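Side-chain contacts in sialyltransferase 0160 (Photobacterium damselae, PDB 4R84), which transfers sialic acid from its CMP-activated donor to a sugar acceptor, as a bacterial glycosyltransferase of the GT-B structural group: residues D343-Q346 / L347-Y351; T334-L337 / D338-F342. All blocks are in the same frame, centred on the assembly; numbering follows the deposited sequence.

Two consecutive helices carry these contacts, and the chain passes through contact 2 first. Contact 2 closes helix 330-340 and contact 1 opens helix 344-353; the two meet in the short turn that joins the helices, their centres about 13 Å apart. They also touch: Leu347 CD2 packs 3.8 Å from Phe342 CZ. The earlier helix rests on helices 129-144 and 161-166, and Val340 and Phe342 touch helix 434-438; the later one lies against strands 401-405 and 425-427 of the four-stranded parallel sheet. The turn probably leads from one half of the GT-B fold toward the other, with the CMP-sialic acid analogue about 11 Å from the Val340 side chain and 12 Å from that of Leu347.

Contact 1: residues D343-Q346 / L347-Y351; sequences DKEQ and LQQQY. With CA (calcium ion), chain F.
The side-chain amides of Gln346 and Gln350 stack one turn apart on helix 344-353, their planes only 9° from parallel and Gln346 CD 4.0 Å from Gln350 NE2. Gln346 CG lies anti to its N (chi1 -177°) but Gln350 CG beside its own, which brings the amides together. Glu345 and Gln349 run side by side in the same direction, but carboxylate and amide are turned 71° against each other, with Glu345 OE2 3.6 Å from Gln349 NE2. One face of the Tyr351 ring takes Leu347 CG, displaced from the ring centre; Phe403 meets the same ring edge-to-face. Gln348 NE2 lies 3.6 Å from Lys344 CE, beside the extended lysine chain, whose NZ bonds to Thr439 O. Asp343 is the N-cap, its OD1 taking the Gln346 N-H from above the carboxylate plane at 3.1 Å. Further along, Tyr351 O binds the calcium ion at 2.5 Å, together with two waters and Ser354, Leu356, Asn358 and Asp401. One of these waters also donates to Gln350 O, 2.7 Å away. A carboxylate thus caps the helix start, and calcium ligation would probably hold the region near its other end in place.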
ATOM      1  N   ASP A 343      -1.658  17.425  -8.976  1.00 24.48           N
ATOM      2  CA  ASP A 343      -2.185  17.809 -10.281  1.00 24.35           C
ATOM      3  C   ASP A 343      -1.268  17.255 -11.365  1.00 26.19           C
ATOM      4  O   ASP A 343      -0.369  17.955 -11.860  1.00 22.06           O
ATOM      5  CB  ASP A 343      -2.320  19.330 -10.390  1.00 24.26           C
ATOM      6  CG  ASP A 343      -3.171  19.774 -11.596  1.00 30.23           C
ATOM      7  OD1 ASP A 343      -3.360  18.997 -12.564  1.00 28.05           O
ATOM      8  OD2 ASP A 343      -3.642  20.933 -11.579  1.00 33.86           O
ATOM      9  N   LYS A 344      -1.501  15.998 -11.728  1.00 22.44           N
ATOM     10  CA  LYS A 344      -0.670  15.299 -12.700  1.00 25.22           C
ATOM     11  C   LYS A 344      -0.724  15.961 -14.067  1.00 23.52           C
ATOM     12  O   LYS A 344       0.301  16.117 -14.734  1.00 26.75           O
ATOM     13  CB  LYS A 344      -1.093  13.831 -12.806  1.00 25.11           C
ATOM     14  CG  LYS A 344      -0.403  13.081 -13.934  1.00 21.58           C
ATOM     15  CD  LYS A 344      -0.750  11.595 -13.926  1.00 26.60           C
ATOM     16  CE  LYS A 344      -0.164  10.917 -15.153  1.00 30.81           C
ATOM     17  NZ  LYS A 344      -0.466   9.473 -15.239  1.00 37.15           N
ATOM     18  N   GLU A 345      -1.925  16.357 -14.479  1.00 25.06           N
ATOM     19  CA  GLU A 345      -2.118  17.003 -15.766  1.00 25.63           C
ATOM     20  C   GLU A 345      -1.268  18.256 -15.886  1.00 26.20           C
ATOM     21  O   GLU A 345      -0.676  18.505 -16.927  1.00 26.18           O
ATOM     22  CB  GLU A 345      -3.598  17.351 -15.952  1.00 36.74           C
ATOM     23  CG  GLU A 345      -3.922  18.124 -17.211  1.00 51.17           C
ATOM     24  CD  GLU A 345      -5.416  18.225 -17.442  1.00 63.42           C
ATOM     25  OE1 GLU A 345      -6.156  17.383 -16.891  1.00 66.36           O
ATOM     26  OE2 GLU A 345      -5.851  19.155 -18.155  1.00 70.39           O
ATOM     27  N   GLN A 346      -1.190  19.029 -14.808  1.00 25.59           N
ATOM     28  CA  GLN A 346      -0.365  20.233 -14.793  1.00 26.64           C
ATOM     29  C   GLN A 346       1.121  19.896 -14.905  1.00 19.04           C
ATOM     30  O   GLN A 346       1.843  20.547 -15.649  1.00 22.52           O
ATOM     31  CB  GLN A 346      -0.622  21.059 -13.533  1.00 23.58           C
ATOM     32  CG  GLN A 346       0.162  22.352 -13.490  1.00 31.63           C
ATOM     33  CD  GLN A 346      -0.104  23.143 -12.230  1.00 31.57           C
ATOM     34  OE1 GLN A 346      -0.249  22.578 -11.148  1.00 50.43           O
ATOM     35  NE2 GLN A 346      -0.207  24.454 -12.370  1.00 41.55           N
ATOM     36  N   LEU A 347       1.586  18.885 -14.179  1.00 19.35           N
ATOM     37  CA  LEU A 347       3.003  18.535 -14.264  1.00 20.21           C
ATOM     38  C   LEU A 347       3.340  18.011 -15.656  1.00 22.24           C
ATOM     39  O   LEU A 347       4.415  18.304 -16.189  1.00 22.94           O
ATOM     40  CB  LEU A 347       3.392  17.503 -13.198  1.00 19.14           C
ATOM     41  CG  LEU A 347       4.894  17.190 -13.143  1.00 20.83           C
ATOM     42  CD1 LEU A 347       5.711  18.480 -12.943  1.00 18.94           C
ATOM     43  CD2 LEU A 347       5.230  16.179 -12.055  1.00 20.30           C
ATOM     44  N   GLN A 348       2.414  17.255 -16.253  1.00 21.72           N
ATOM     45  CA  GLN A 348       2.594  16.783 -17.626  1.00 21.70           C
ATOM     46  C   GLN A 348       2.783  17.971 -18.560  1.00 28.64           C
ATOM     47  O   GLN A 348       3.655  17.963 -19.438  1.00 28.09           O
ATOM     48  CB  GLN A 348       1.398  15.947 -18.101  1.00 26.97           C
ATOM     49  CG  GLN A 348       1.345  14.532 -17.545  1.00 40.64           C
ATOM     50  CD  GLN A 348       0.100  13.764 -17.983  1.00 55.08           C
ATOM     51  OE1 GLN A 348      -1.016  14.294 -17.963  1.00 54.60           O
ATOM     52  NE2 GLN A 348       0.289  12.505 -18.371  1.00 52.64           N
ATOM     53  N   GLN A 349       1.949  18.986 -18.366  1.00 20.79           N
ATOM     54  CA  GLN A 349       2.015  20.193 -19.190  1.00 26.86           C
ATOM     55  C   GLN A 349       3.330  20.916 -18.951  1.00 25.87           C
ATOM     56  O   GLN A 349       3.954  21.410 -19.895  1.00 25.81           O
ATOM     57  CB  GLN A 349       0.820  21.105 -18.902  1.00 29.56           C
ATOM     58  CG  GLN A 349      -0.513  20.533 -19.437  1.00 43.51           C
ATOM     59  CD  GLN A 349      -1.747  21.306 -18.972  1.00 51.18           C
ATOM     60  OE1 GLN A 349      -1.638  22.308 -18.266  1.00 56.59           O
ATOM     61  NE2 GLN A 349      -2.930  20.827 -19.361  1.00 46.18           N
ATOM     62  N   GLN A 350       3.758  20.971 -17.694  1.00 23.79           N
ATOM     63  CA  GLN A 350       5.010  21.658 -17.351  1.00 26.04           C
ATOM     64  C   GLN A 350       6.245  20.934 -17.898  1.00 24.46           C
ATOM     65  O   GLN A 350       7.201  21.579 -18.366  1.00 23.50           O
ATOM     66  CB  GLN A 350       5.125  21.829 -15.830  1.00 26.25           C
ATOM     67  CG  GLN A 350       4.098  22.808 -15.271  1.00 25.36           C
ATOM     68  CD  GLN A 350       3.987  22.779 -13.762  1.00 25.32           C
ATOM     69  OE1 GLN A 350       4.177  21.739 -13.127  1.00 27.16           O
ATOM     70  NE2 GLN A 350       3.697  23.933 -13.173  1.00 23.31           N
ATOM     71  N   TYR A 351       6.217  19.603 -17.861  1.00 22.80           N
ATOM     72  CA  TYR A 351       7.279  18.784 -18.448  1.00 24.16           C
ATOM     73  C   TYR A 351       7.426  19.144 -19.931  1.00 27.65           C
ATOM     74  O   TYR A 351       8.526  19.121 -20.480  1.00 24.62           O
ATOM     75  CB  TYR A 351       6.973  17.281 -18.285  1.00 22.06           C
ATOM     76  CG  TYR A 351       7.354  16.624 -16.959  1.00 22.26           C
ATOM     77  CD1 TYR A 351       8.212  17.233 -16.057  1.00 20.11           C
ATOM     78  CD2 TYR A 351       6.821  15.382 -16.611  1.00 22.46           C
ATOM     79  CE1 TYR A 351       8.547  16.613 -14.849  1.00 25.84           C
ATOM     80  CE2 TYR A 351       7.141  14.762 -15.409  1.00 22.99           C
ATOM     81  CZ  TYR A 351       8.000  15.380 -14.534  1.00 22.02           C
ATOM     82  OH  TYR A 351       8.316  14.750 -13.356  1.00 22.96           O
TER
HETATM   83 CA    CA F 502      10.900  19.759 -20.738  1.00 27.79          CA
HETATM   84  O   HOH W   1       9.687  21.681 -19.470  1.00 23.19           O
HETATM   85  O   HOH W   2      10.464  17.763 -21.857  1.00 28.09           O

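Contact 2: residues T334-L337 / D338-F342; sequences TLFL and DIVGF
Leu337 and Phe342 run alongside each other, their ends in the same direction, across the Schellman motif that ends helix 330-340. Leu337 CD2 comes to 3.6 Å from Phe342 CD2, meeting the ring obliquely, and this apolar contact bridges the turn the backbone makes at Gly341. That glycine has positive phi and is the C-prime residue. Leu337 O serves as the main acceptor: Phe342 N reaches it in a nearly straight bond of 3.0 Å, while Gly341 N adds only a weak one. Gly341 N is also weakly bonded to Asp338 O, completing the motif.

One residue earlier, Phe336 pairs with Val340, the two side chains lying at a slant to each other. Val340 CG1 sits over one face of the Phe336 ring in a CH-pi contact, 4.0 Å from the ring centroid and 16° off the normal. The phenylalanine torsions account for this: CG is anti to the backbone N (chi1 176°), and a chi2 of 88° turns a face to the valine. Farther out, Phe336 enters an apolar cluster with Leu135, Ile136 and Ile139 of helix 129-144 and with the Phe325 ring; Phe342 and Val340 lean on Val435 of helix 434-438.

Leu335 and Ile339 meet by their methyl ends, CD1 of the leucine 3.7 Å from CD1 of the isoleucine, and both side chains touch Asn163 of helix 161-166. The same asparagine donates from ND2 to Asp338 OD2, so a polar tie lies beside the apolar one. The backbone here keeps regular helical bonds, such as Val340 N to Phe336 O. CG1 of Ile339, set beside its own backbone N, lies 3.4 Å from Leu335 O.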
ATOM      1  N   THR A 334      -8.495   9.823 -11.258  1.00 22.62           N
ATOM      2  CA  THR A 334      -8.826  11.173 -10.820  1.00 27.15           C
ATOM      3  C   THR A 334      -9.062  11.237  -9.315  1.00 29.52           C
ATOM      4  O   THR A 334      -8.663  12.201  -8.657  1.00 23.67           O
ATOM      5  CB  THR A 334     -10.079  11.699 -11.548  1.00 29.52           C
ATOM      6  OG1 THR A 334      -9.801  11.796 -12.951  1.00 31.17           O
ATOM      7  CG2 THR A 334     -10.470  13.073 -11.031  1.00 31.82           C
ATOM      8  N   LEU A 335      -9.719  10.214  -8.776  1.00 27.31           N
ATOM      9  CA  LEU A 335      -9.972  10.137  -7.336  1.00 25.94           C
ATOM     10  C   LEU A 335      -8.671   9.993  -6.532  1.00 22.50           C
ATOM     11  O   LEU A 335      -8.487  10.664  -5.513  1.00 22.88           O
ATOM     12  CB  LEU A 335     -10.922   8.978  -7.019  1.00 22.81           C
ATOM     13  CG  LEU A 335     -11.248   8.733  -5.541  1.00 24.42           C
ATOM     14  CD1 LEU A 335     -11.695  10.000  -4.822  1.00 29.22           C
ATOM     15  CD2 LEU A 335     -12.297   7.642  -5.414  1.00 24.65           C
ATOM     16  N   PHE A 336      -7.794   9.093  -6.970  1.00 23.37           N
ATOM     17  CA  PHE A 336      -6.492   8.924  -6.322  1.00 17.78           C
ATOM     18  C   PHE A 336      -5.743  10.252  -6.297  1.00 19.29           C
ATOM     19  O   PHE A 336      -5.248  10.667  -5.251  1.00 21.04           O
ATOM     20  CB  PHE A 336      -5.659   7.872  -7.045  1.00 20.23           C
ATOM     21  CG  PHE A 336      -4.271   7.702  -6.494  1.00 21.08           C
ATOM     22  CD1 PHE A 336      -4.023   6.834  -5.456  1.00 19.71           C
ATOM     23  CD2 PHE A 336      -3.207   8.396  -7.046  1.00 20.14           C
ATOM     24  CE1 PHE A 336      -2.740   6.662  -4.957  1.00 22.27           C
ATOM     25  CE2 PHE A 336      -1.934   8.239  -6.543  1.00 19.81           C
ATOM     26  CZ  PHE A 336      -1.701   7.367  -5.507  1.00 20.02           C
ATOM     27  N   LEU A 337      -5.679  10.914  -7.447  1.00 20.82           N
ATOM     28  CA  LEU A 337      -4.939  12.171  -7.574  1.00 22.70           C
ATOM     29  C   LEU A 337      -5.477  13.265  -6.664  1.00 22.83           C
ATOM     30  O   LEU A 337      -4.711  14.052  -6.102  1.00 27.33           O
ATOM     31  CB  LEU A 337      -4.968  12.652  -9.028  1.00 22.67           C
ATOM     32  CG  LEU A 337      -4.162  11.779  -9.985  1.00 22.55           C
ATOM     33  CD1 LEU A 337      -4.458  12.169 -11.435  1.00 22.72           C
ATOM     34  CD2 LEU A 337      -2.647  11.912  -9.669  1.00 21.10           C
ATOM     35  N   ASP A 338      -6.801  13.326  -6.537  1.00 21.12           N
ATOM     36  CA  ASP A 338      -7.454  14.316  -5.694  1.00 19.82           C
ATOM     37  C   ASP A 338      -7.108  14.119  -4.231  1.00 23.15           C
ATOM     38  O   ASP A 338      -6.771  15.066  -3.523  1.00 24.46           O
ATOM     39  CB  ASP A 338      -8.970  14.253  -5.892  1.00 28.65           C
ATOM     40  CG  ASP A 338      -9.706  15.293  -5.068  1.00 49.60           C
ATOM     41  OD1 ASP A 338      -9.589  16.499  -5.375  1.00 55.37           O
ATOM     42  OD2 ASP A 338     -10.414  14.900  -4.118  1.00 48.44           O
ATOM     43  N   ILE A 339      -7.183  12.873  -3.784  1.00 24.42           N
ATOM     44  CA  ILE A 339      -6.866  12.552  -2.408  1.00 19.79           C
ATOM     45  C   ILE A 339      -5.398  12.872  -2.078  1.00 20.89           C
ATOM     46  O   ILE A 339      -5.113  13.470  -1.036  1.00 22.11           O
ATOM     47  CB  ILE A 339      -7.169  11.085  -2.130  1.00 21.73           C
ATOM     48  CG1 ILE A 339      -8.697  10.902  -2.144  1.00 19.04           C
ATOM     49  CG2 ILE A 339      -6.586  10.659  -0.801  1.00 19.15           C
ATOM     50  CD1 ILE A 339      -9.143   9.450  -2.160  1.00 20.40           C
ATOM     51  N   VAL A 340      -4.474  12.490  -2.953  1.00 20.19           N
ATOM     52  CA  VAL A 340      -3.047  12.719  -2.647  1.00 17.97           C
ATOM     53  C   VAL A 340      -2.596  14.146  -2.976  1.00 19.62           C
ATOM     54  O   VAL A 340      -1.461  14.515  -2.679  1.00 24.71           O
ATOM     55  CB  VAL A 340      -2.100  11.736  -3.388  1.00 17.99           C
ATOM     56  CG1 VAL A 340      -2.517  10.301  -3.117  1.00 21.49           C
ATOM     57  CG2 VAL A 340      -2.032  12.028  -4.888  1.00 20.56           C
ATOM     58  N   GLY A 341      -3.476  14.930  -3.591  1.00 20.78           N
ATOM     59  CA  GLY A 341      -3.223  16.343  -3.828  1.00 20.94           C
ATOM     60  C   GLY A 341      -2.267  16.644  -4.970  1.00 26.16           C
ATOM     61  O   GLY A 341      -1.531  17.634  -4.922  1.00 27.06           O
ATOM     62  N   PHE A 342      -2.292  15.806  -6.004  1.00 22.56           N
ATOM     63  CA  PHE A 342      -1.335  15.910  -7.103  1.00 23.88           C
ATOM     64  C   PHE A 342      -2.014  16.274  -8.415  1.00 26.06           C
ATOM     65  O   PHE A 342      -2.857  15.538  -8.901  1.00 21.59           O
ATOM     66  CB  PHE A 342      -0.565  14.596  -7.256  1.00 20.56           C
ATOM     67  CG  PHE A 342       0.395  14.570  -8.436  1.00 19.25           C
ATOM     68  CD1 PHE A 342       1.157  15.692  -8.780  1.00 21.95           C
ATOM     69  CD2 PHE A 342       0.558  13.405  -9.180  1.00 20.49           C
ATOM     70  CE1 PHE A 342       2.041  15.652  -9.856  1.00 21.42           C
ATOM     71  CE2 PHE A 342       1.454  13.356 -10.254  1.00 20.98           C
ATOM     72  CZ  PHE A 342       2.198  14.484 -10.587  1.00 22.20           C
TER